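Local coordinates for uncharacterized protein Atu1656 (Agrobacterium tumefaciens, PDB 2OJH) that is of unknown function but belongs to the TolB family and folds as a six-bladed beta-propeller, at residues 53-58 / 97-102; 147-152 / 163-168. One frame throughout, in Å; residues are numbered along the deposited sequence.

The two contacts illustrate two tasks in a propeller, interaction 1 joining one blade to the next and interaction 2 holding a single blade together. Interaction 1 comes first along the chain and bridges neighbouring four-stranded antiparallel sheets, strand 55-60 of one meeting strand 98-103 of the next, its centre about 11 Å from the centre of the chain. Interaction 2 follows in series and stays inside the next sheet, linking strand 142-149 to strand 165-167 across the intervening strand 152-159, its centre about 18 Å from the centre of the chain. The centres of interactions 1 and 2 lie about 24 Å apart, and the two do not touch. One is buried between blades; the other is a polar contact at the surface.

Interaction 1 of 2, residues 53-58 / 97-102; sequences GKYLLL and ALYAIS
Between two successive blades of the beta-propeller, Tyr55 and Leu57 on strand 55-60 meet Tyr99 on strand 98-103 through side chains alone, each strand being the second of its four-stranded sheet. The backbones stay well apart, with the CA atoms of Leu57 and Tyr99 9.4 Å from each other, and the gap is filled by the Tyr99 ring and the Leu57 side chain. Leu57 lies over one face of this ring: its CD2 methyl sits 3.9 Å from the ring centroid and only 3° off the ring normal, a nearly ideal CH-pi contact. The second methyl, CD1, reaches toward the hydroxyl half of the same ring, 3.8 Å from Tyr99 CE2. In Leu57, CG anti to the backbone N (chi1 -173°) carries the two methyls over to the ring, CD2 above its centre and CD1 toward CE2 and CZ.

Tyr55, two residues earlier on the same strand, arrives from the opposite direction to Tyr99. Its hydroxyl comes to the edge of the Tyr99 ring, close to the ring plane, so the rings meet through their oxygens instead of stacking; the CZ atoms of Tyr55 and Tyr99 are 4.3 Å apart. Arg66, on the neighbouring strand 63-68, donates from NE to the Tyr99 hydroxyl and touches the side chains of Tyr55 and Leu57. That oxygen therefore has polar partners from two strands of the facing blade, which fix the far end of a ring already held by Leu57. The link between the phenols is short, a hydrogen bond of 2.6 Å between Tyr55 OH and Tyr99 OH.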
ATOM      1  N   GLY A  53      13.612  -4.363  -9.504  1.00 40.16           N
ATOM      2  CA  GLY A  53      13.114  -5.739  -9.533  1.00 39.98           C
ATOM      3  C   GLY A  53      13.767  -6.678  -8.542  1.00 40.19           C
ATOM      4  O   GLY A  53      13.309  -7.820  -8.372  1.00 40.85           O
ATOM      5  N   LYS A  54      14.806  -6.197  -7.861  1.00 38.85           N
ATOM      6  CA  LYS A  54      15.695  -7.062  -7.109  1.00 38.73           C
ATOM      7  C   LYS A  54      15.347  -7.382  -5.655  1.00 37.76           C
ATOM      8  O   LYS A  54      15.887  -8.346  -5.093  1.00 37.86           O
ATOM      9  CB  LYS A  54      17.086  -6.457  -7.094  1.00 38.30           C
ATOM     10  CG  LYS A  54      17.751  -6.429  -8.445  1.00 41.35           C
ATOM     11  CD  LYS A  54      19.219  -6.104  -8.265  1.00 45.42           C
ATOM     12  CE  LYS A  54      19.975  -6.403  -9.545  1.00 47.79           C
ATOM     13  NZ  LYS A  54      21.453  -6.377  -9.360  1.00 52.41           N
ATOM     14  N   TYR A  55      14.517  -6.560  -5.019  1.00 37.04           N
ATOM     15  CA  TYR A  55      14.168  -6.841  -3.634  1.00 36.12           C
ATOM     16  C   TYR A  55      12.765  -6.414  -3.251  1.00 36.02           C
ATOM     17  O   TYR A  55      12.132  -5.585  -3.931  1.00 36.50           O
ATOM     18  CB  TYR A  55      15.176  -6.232  -2.672  1.00 35.84           C
ATOM     19  CG  TYR A  55      15.203  -4.712  -2.625  1.00 36.18           C
ATOM     20  CD1 TYR A  55      14.340  -4.012  -1.774  1.00 36.75           C
ATOM     21  CD2 TYR A  55      16.121  -3.974  -3.390  1.00 36.58           C
ATOM     22  CE1 TYR A  55      14.368  -2.624  -1.705  1.00 35.34           C
ATOM     23  CE2 TYR A  55      16.149  -2.572  -3.319  1.00 35.74           C
ATOM     24  CZ  TYR A  55      15.271  -1.917  -2.473  1.00 35.95           C
ATOM     25  OH  TYR A  55      15.266  -0.542  -2.365  1.00 36.12           O
ATOM     26  N   LEU A  56      12.277  -6.989  -2.154  1.00 35.54           N
ATOM     27  CA  LEU A  56      11.053  -6.525  -1.533  1.00 35.45           C
ATOM     28  C   LEU A  56      11.367  -5.719  -0.282  1.00 36.21           C
ATOM     29  O   LEU A  56      12.326  -6.022   0.446  1.00 37.34           O
ATOM     30  CB  LEU A  56      10.112  -7.690  -1.163  1.00 35.55           C
ATOM     31  CG  LEU A  56       9.751  -8.666  -2.291  1.00 35.06           C
ATOM     32  CD1 LEU A  56       8.981  -9.841  -1.713  1.00 36.76           C
ATOM     33  CD2 LEU A  56       8.950  -8.000  -3.423  1.00 35.22           C
ATOM     34  N   LEU A  57      10.545  -4.697  -0.044  1.00 36.54           N
ATOM     35  CA  LEU A  57      10.633  -3.883   1.164  1.00 36.75           C
ATOM     36  C   LEU A  57       9.419  -4.156   2.066  1.00 36.29           C
ATOM     37  O   LEU A  57       8.246  -3.930   1.675  1.00 36.00           O
ATOM     38  CB  LEU A  57      10.779  -2.398   0.812  1.00 36.61           C
ATOM     39  CG  LEU A  57      11.060  -1.433   1.974  1.00 37.73           C
ATOM     40  CD1 LEU A  57      12.493  -1.583   2.481  1.00 36.41           C
ATOM     41  CD2 LEU A  57      10.769  -0.001   1.514  1.00 37.40           C
ATOM     42  N   LEU A  58       9.700  -4.693   3.250  1.00 36.50           N
ATOM     43  CA  LEU A  58       8.658  -5.088   4.208  1.00 36.21           C
ATOM     44  C   LEU A  58       8.842  -4.360   5.543  1.00 35.75           C
ATOM     45  O   LEU A  58       9.952  -3.960   5.899  1.00 35.92           O
ATOM     46  CB  LEU A  58       8.758  -6.589   4.527  1.00 36.26           C
ATOM     47  CG  LEU A  58       8.303  -7.729   3.595  1.00 39.65           C
ATOM     48  CD1 LEU A  58       6.829  -8.012   3.610  1.00 39.09           C
ATOM     49  CD2 LEU A  58       8.866  -7.634   2.161  1.00 37.60           C
ATOM     50  N   ALA A  97      15.725   5.706  -5.490  1.00 36.59           N
ATOM     51  CA  ALA A  97      16.649   6.367  -4.564  1.00 35.79           C
ATOM     52  C   ALA A  97      16.078   6.766  -3.200  1.00 36.08           C
ATOM     53  O   ALA A  97      16.849   7.111  -2.302  1.00 35.72           O
ATOM     54  CB  ALA A  97      17.324   7.596  -5.240  1.00 36.49           C
ATOM     55  N   LEU A  98      14.749   6.742  -3.048  1.00 35.08           N
ATOM     56  CA  LEU A  98      14.113   7.172  -1.801  1.00 35.16           C
ATOM     57  C   LEU A  98      13.086   6.198  -1.301  1.00 35.73           C
ATOM     58  O   LEU A  98      12.393   5.565  -2.099  1.00 35.12           O
ATOM     59  CB  LEU A  98      13.401   8.525  -1.967  1.00 34.84           C
ATOM     60  CG  LEU A  98      14.250   9.765  -2.270  1.00 35.13           C
ATOM     61  CD1 LEU A  98      13.357  10.959  -2.469  1.00 37.94           C
ATOM     62  CD2 LEU A  98      15.340  10.084  -1.206  1.00 37.75           C
ATOM     63  N   TYR A  99      12.981   6.128   0.025  1.00 35.96           N
ATOM     64  CA  TYR A  99      11.885   5.457   0.702  1.00 36.31           C
ATOM     65  C   TYR A  99      10.974   6.492   1.354  1.00 36.16           C
ATOM     66  O   TYR A  99      11.422   7.534   1.823  1.00 37.01           O
ATOM     67  CB  TYR A  99      12.422   4.524   1.798  1.00 36.93           C
ATOM     68  CG  TYR A  99      13.197   3.307   1.344  1.00 35.10           C
ATOM     69  CD1 TYR A  99      13.162   2.864   0.016  1.00 35.19           C
ATOM     70  CD2 TYR A  99      13.928   2.560   2.265  1.00 37.03           C
ATOM     71  CE1 TYR A  99      13.886   1.722  -0.390  1.00 35.45           C
ATOM     72  CE2 TYR A  99      14.658   1.423   1.874  1.00 37.43           C
ATOM     73  CZ  TYR A  99      14.623   1.006   0.548  1.00 36.66           C
ATOM     74  OH  TYR A  99      15.329  -0.116   0.170  1.00 35.41           O
ATOM     75  N   ALA A 100       9.689   6.194   1.387  1.00 36.00           N
ATOM     76  CA  ALA A 100       8.759   6.967   2.169  1.00 35.83           C
ATOM     77  C   ALA A 100       8.218   6.049   3.256  1.00 36.78           C
ATOM     78  O   ALA A 100       7.840   4.878   2.971  1.00 34.70           O
ATOM     79  CB  ALA A 100       7.650   7.483   1.286  1.00 35.54           C
ATOM     80  N   ILE A 101       8.190   6.553   4.493  1.00 35.65           N
ATOM     81  CA  ILE A 101       7.721   5.747   5.646  1.00 37.07           C
ATOM     82  C   ILE A 101       6.712   6.552   6.433  1.00 36.82           C
ATOM     83  O   ILE A 101       6.642   7.781   6.292  1.00 37.65           O
ATOM     84  CB  ILE A 101       8.891   5.345   6.584  1.00 36.70           C
ATOM     85  CG1 ILE A 101       9.597   6.597   7.107  1.00 35.97           C
ATOM     86  CG2 ILE A 101       9.924   4.450   5.834  1.00 39.74           C
ATOM     87  CD1 ILE A 101      10.802   6.318   8.091  1.00 36.74           C
ATOM     88  N   SER A 102       5.925   5.877   7.264  1.00 37.45           N
ATOM     89  CA  SER A 102       4.969   6.528   8.109  1.00 37.33           C
ATOM     90  C   SER A 102       5.308   6.064   9.534  1.00 38.67           C
ATOM     91  O   SER A 102       5.182   4.880   9.848  1.00 39.25           O
ATOM     92  CB  SER A 102       3.556   6.089   7.720  1.00 37.81           C
ATOM     93  OG  SER A 102       3.297   6.387   6.353  1.00 36.03           O
TER

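Interaction 2 of 2, residues 147-152 / 163-168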
ATOM      1  N   GLY A 147      -5.000  11.235   5.132  1.00 37.42           N
ATOM      2  CA  GLY A 147      -4.834  12.148   6.244  1.00 36.16           C
ATOM      3  C   GLY A 147      -6.087  12.134   7.079  1.00 38.09           C
ATOM      4  O   GLY A 147      -7.199  12.232   6.532  1.00 36.82           O
ATOM      5  N   ILE A 148      -5.937  12.006   8.399  1.00 37.70           N
ATOM      6  CA  ILE A 148      -7.111  12.107   9.272  1.00 37.86           C
ATOM      7  C   ILE A 148      -7.057  13.463   9.950  1.00 38.37           C
ATOM      8  O   ILE A 148      -6.021  13.829  10.530  1.00 38.85           O
ATOM      9  CB  ILE A 148      -7.221  10.955  10.311  1.00 37.18           C
ATOM     10  CG1 ILE A 148      -7.118   9.600   9.622  1.00 36.50           C
ATOM     11  CG2 ILE A 148      -8.567  11.013  11.069  1.00 38.65           C
ATOM     12  CD1 ILE A 148      -6.761   8.477  10.592  1.00 37.80           C
ATOM     13  N   ARG A 149      -8.139  14.227   9.801  1.00 38.54           N
ATOM     14  CA  ARG A 149      -8.232  15.572  10.364  1.00 39.11           C
ATOM     15  C   ARG A 149      -9.537  15.682  11.114  1.00 40.34           C
ATOM     16  O   ARG A 149     -10.613  15.652  10.515  1.00 39.10           O
ATOM     17  CB  ARG A 149      -8.167  16.613   9.256  1.00 39.67           C
ATOM     18  CG  ARG A 149      -7.021  16.398   8.248  1.00 39.55           C
ATOM     19  CD  ARG A 149      -5.648  16.793   8.805  1.00 39.81           C
ATOM     20  NE  ARG A 149      -4.618  16.581   7.792  1.00 40.69           N
ATOM     21  CZ  ARG A 149      -3.802  15.521   7.742  1.00 42.60           C
ATOM     22  NH1 ARG A 149      -3.869  14.569   8.663  1.00 41.41           N
ATOM     23  NH2 ARG A 149      -2.903  15.414   6.776  1.00 39.20           N
ATOM     24  N   ASP A 150      -9.434  15.773  12.440  1.00 41.27           N
ATOM     25  CA  ASP A 150     -10.605  15.717  13.322  1.00 41.74           C
ATOM     26  C   ASP A 150     -11.564  14.601  12.911  1.00 40.86           C
ATOM     27  O   ASP A 150     -12.754  14.851  12.755  1.00 40.30           O
ATOM     28  CB  ASP A 150     -11.323  17.070  13.330  1.00 42.70           C
ATOM     29  CG  ASP A 150     -10.416  18.201  13.815  1.00 45.73           C
ATOM     30  OD1 ASP A 150      -9.765  18.005  14.864  1.00 48.32           O
ATOM     31  OD2 ASP A 150     -10.351  19.260  13.151  1.00 47.54           O
ATOM     32  N   GLN A 151     -11.026  13.389  12.723  1.00 40.23           N
ATOM     33  CA  GLN A 151     -11.822  12.192  12.412  1.00 40.56           C
ATOM     34  C   GLN A 151     -12.487  12.230  11.031  1.00 39.50           C
ATOM     35  O   GLN A 151     -13.451  11.505  10.774  1.00 39.75           O
ATOM     36  CB  GLN A 151     -12.859  11.933  13.521  1.00 40.64           C
ATOM     37  CG  GLN A 151     -12.229  11.464  14.833  1.00 44.07           C
ATOM     38  CD  GLN A 151     -11.357  10.249  14.631  1.00 47.60           C
ATOM     39  OE1 GLN A 151     -11.816   9.221  14.116  1.00 52.19           O
ATOM     40  NE2 GLN A 151     -10.080  10.363  14.996  1.00 50.17           N
ATOM     41  N   VAL A 152     -11.972  13.087  10.154  1.00 37.60           N
ATOM     42  CA  VAL A 152     -12.346  13.092   8.744  1.00 37.44           C
ATOM     43  C   VAL A 152     -11.159  12.465   7.982  1.00 36.90           C
ATOM     44  O   VAL A 152     -10.024  12.964   8.060  1.00 38.43           O
ATOM     45  CB  VAL A 152     -12.620  14.524   8.216  1.00 36.52           C
ATOM     46  CG1 VAL A 152     -13.060  14.492   6.765  1.00 36.67           C
ATOM     47  CG2 VAL A 152     -13.649  15.252   9.104  1.00 36.99           C
ATOM     48  N   GLY A 163       6.382  21.126  -0.432  1.00 43.00           N
ATOM     49  CA  GLY A 163       5.766  20.788   0.836  1.00 42.56           C
ATOM     50  C   GLY A 163       4.274  21.084   0.901  1.00 42.37           C
ATOM     51  O   GLY A 163       3.649  20.890   1.950  1.00 42.30           O
ATOM     52  N   VAL A 164       3.691  21.533  -0.207  1.00 42.22           N
ATOM     53  CA  VAL A 164       2.282  21.944  -0.222  1.00 42.36           C
ATOM     54  C   VAL A 164       1.322  20.767  -0.217  1.00 42.38           C
ATOM     55  O   VAL A 164       1.412  19.876  -1.066  1.00 42.50           O
ATOM     56  CB  VAL A 164       1.954  22.875  -1.430  1.00 42.63           C
ATOM     57  CG1 VAL A 164       0.436  23.050  -1.588  1.00 41.57           C
ATOM     58  CG2 VAL A 164       2.639  24.233  -1.276  1.00 43.11           C
ATOM     59  N   GLU A 165       0.383  20.786   0.728  1.00 42.19           N
ATOM     60  CA  GLU A 165      -0.602  19.729   0.883  1.00 42.38           C
ATOM     61  C   GLU A 165      -1.891  20.076   0.124  1.00 42.07           C
ATOM     62  O   GLU A 165      -2.392  21.210   0.217  1.00 41.58           O
ATOM     63  CB  GLU A 165      -0.862  19.528   2.384  1.00 42.93           C
ATOM     64  CG  GLU A 165      -2.027  18.649   2.773  1.00 43.18           C
ATOM     65  CD  GLU A 165      -2.087  18.427   4.282  1.00 43.91           C
ATOM     66  OE1 GLU A 165      -2.654  19.292   4.997  1.00 44.10           O
ATOM     67  OE2 GLU A 165      -1.564  17.387   4.767  1.00 44.22           O
ATOM     68  N   THR A 166      -2.405  19.113  -0.633  1.00 40.91           N
ATOM     69  CA  THR A 166      -3.608  19.294  -1.440  1.00 40.61           C
ATOM     70  C   THR A 166      -4.633  18.252  -1.029  1.00 40.03           C
ATOM     71  O   THR A 166      -4.341  17.055  -1.033  1.00 38.68           O
ATOM     72  CB  THR A 166      -3.319  19.132  -2.941  1.00 41.22           C
ATOM     73  OG1 THR A 166      -2.522  20.231  -3.384  1.00 42.12           O
ATOM     74  CG2 THR A 166      -4.611  19.108  -3.767  1.00 41.38           C
ATOM     75  N   ARG A 167      -5.830  18.721  -0.692  1.00 38.68           N
ATOM     76  CA  ARG A 167      -6.908  17.845  -0.259  1.00 38.60           C
ATOM     77  C   ARG A 167      -7.738  17.410  -1.487  1.00 38.41           C
ATOM     78  O   ARG A 167      -8.265  18.264  -2.218  1.00 38.39           O
ATOM     79  CB  ARG A 167      -7.765  18.616   0.741  1.00 38.67           C
ATOM     80  CG  ARG A 167      -8.764  17.768   1.465  1.00 39.04           C
ATOM     81  CD  ARG A 167      -9.506  18.554   2.497  1.00 38.72           C
ATOM     82  NE  ARG A 167     -10.644  17.798   3.001  1.00 37.64           N
ATOM     83  CZ  ARG A 167     -11.608  18.302   3.754  1.00 39.10           C
ATOM     84  NH1 ARG A 167     -11.593  19.592   4.070  1.00 39.50           N
ATOM     85  NH2 ARG A 167     -12.605  17.522   4.171  1.00 38.16           N
ATOM     86  N   LEU A 168      -7.844  16.101  -1.725  1.00 37.87           N
ATOM     87  CA  LEU A 168      -8.500  15.591  -2.940  1.00 38.12           C
ATOM     88  C   LEU A 168      -9.897  15.060  -2.728  1.00 37.95           C
ATOM     89  O   LEU A 168     -10.679  14.990  -3.675  1.00 38.69           O
ATOM     90  CB  LEU A 168      -7.643  14.518  -3.622  1.00 38.38           C
ATOM     91  CG  LEU A 168      -6.282  15.059  -4.081  1.00 39.21           C
ATOM     92  CD1 LEU A 168      -5.387  13.918  -4.439  1.00 42.19           C
ATOM     93  CD2 LEU A 168      -6.397  16.026  -5.270  1.00 40.93           C
TER
HETATM   94  O   HOH W   1      -4.625  19.089   6.433  1.00 38.96           O
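Arg149 and Glu165 reach toward each other from opposite directions, over the strand that separates their own, and join in a salt bridge. Arg149 NH2 donates to Glu165 OE2 at 3.1 Å, with an N-H...O angle of 149°. The oxygen lies near the guanidinium plane, at its edge, whereas the nitrogen approaches from above the carboxylate plane; the two planes are 29° apart. A water accepts from Arg149 NE at 2.9 Å. It also lies near Glu165 OE1, but at a distance so short that this second link is doubtful.

The remaining guanidinium nitrogen is turned back to its own strand. The chain bends at chi2 (-75°), which brings Arg149 NH1 to Ile148 O at 2.9 Å, the donor standing above the carbonyl plane. Pro130 O also accepts from NH1, and Ser131 OG pairs with NH2, while a cation-pi contact with Tyr156 on the intervening strand supports the group. All three nitrogens thus have partners, and the guanidinium is probably restrained in its rotation. Glu165 is similarly well supplied: Tyr145 OH bonds to OE2, and Asn128 ND2 to OE1.

Nearby, the extended side chain of Arg167 crosses that of Val152 at about a right angle, bringing Arg167 NH2 to 4.0 Å from Val152 CG1. This is a peripheral van der Waals contact between a methyl and a guanidinium nitrogen whose charge is paired with Asp154.

Between strands 142-149 and 152-159, Arg149 to Val152 form a type I' turn, closed by Arg149 N to Val152 O and Val152 N to Arg149 O, both 2.9 Å. A tight beta-hairpin, with the outermost strand tied by a salt bridge across its middle neighbour, makes up this outer part of an antiparallel propeller blade.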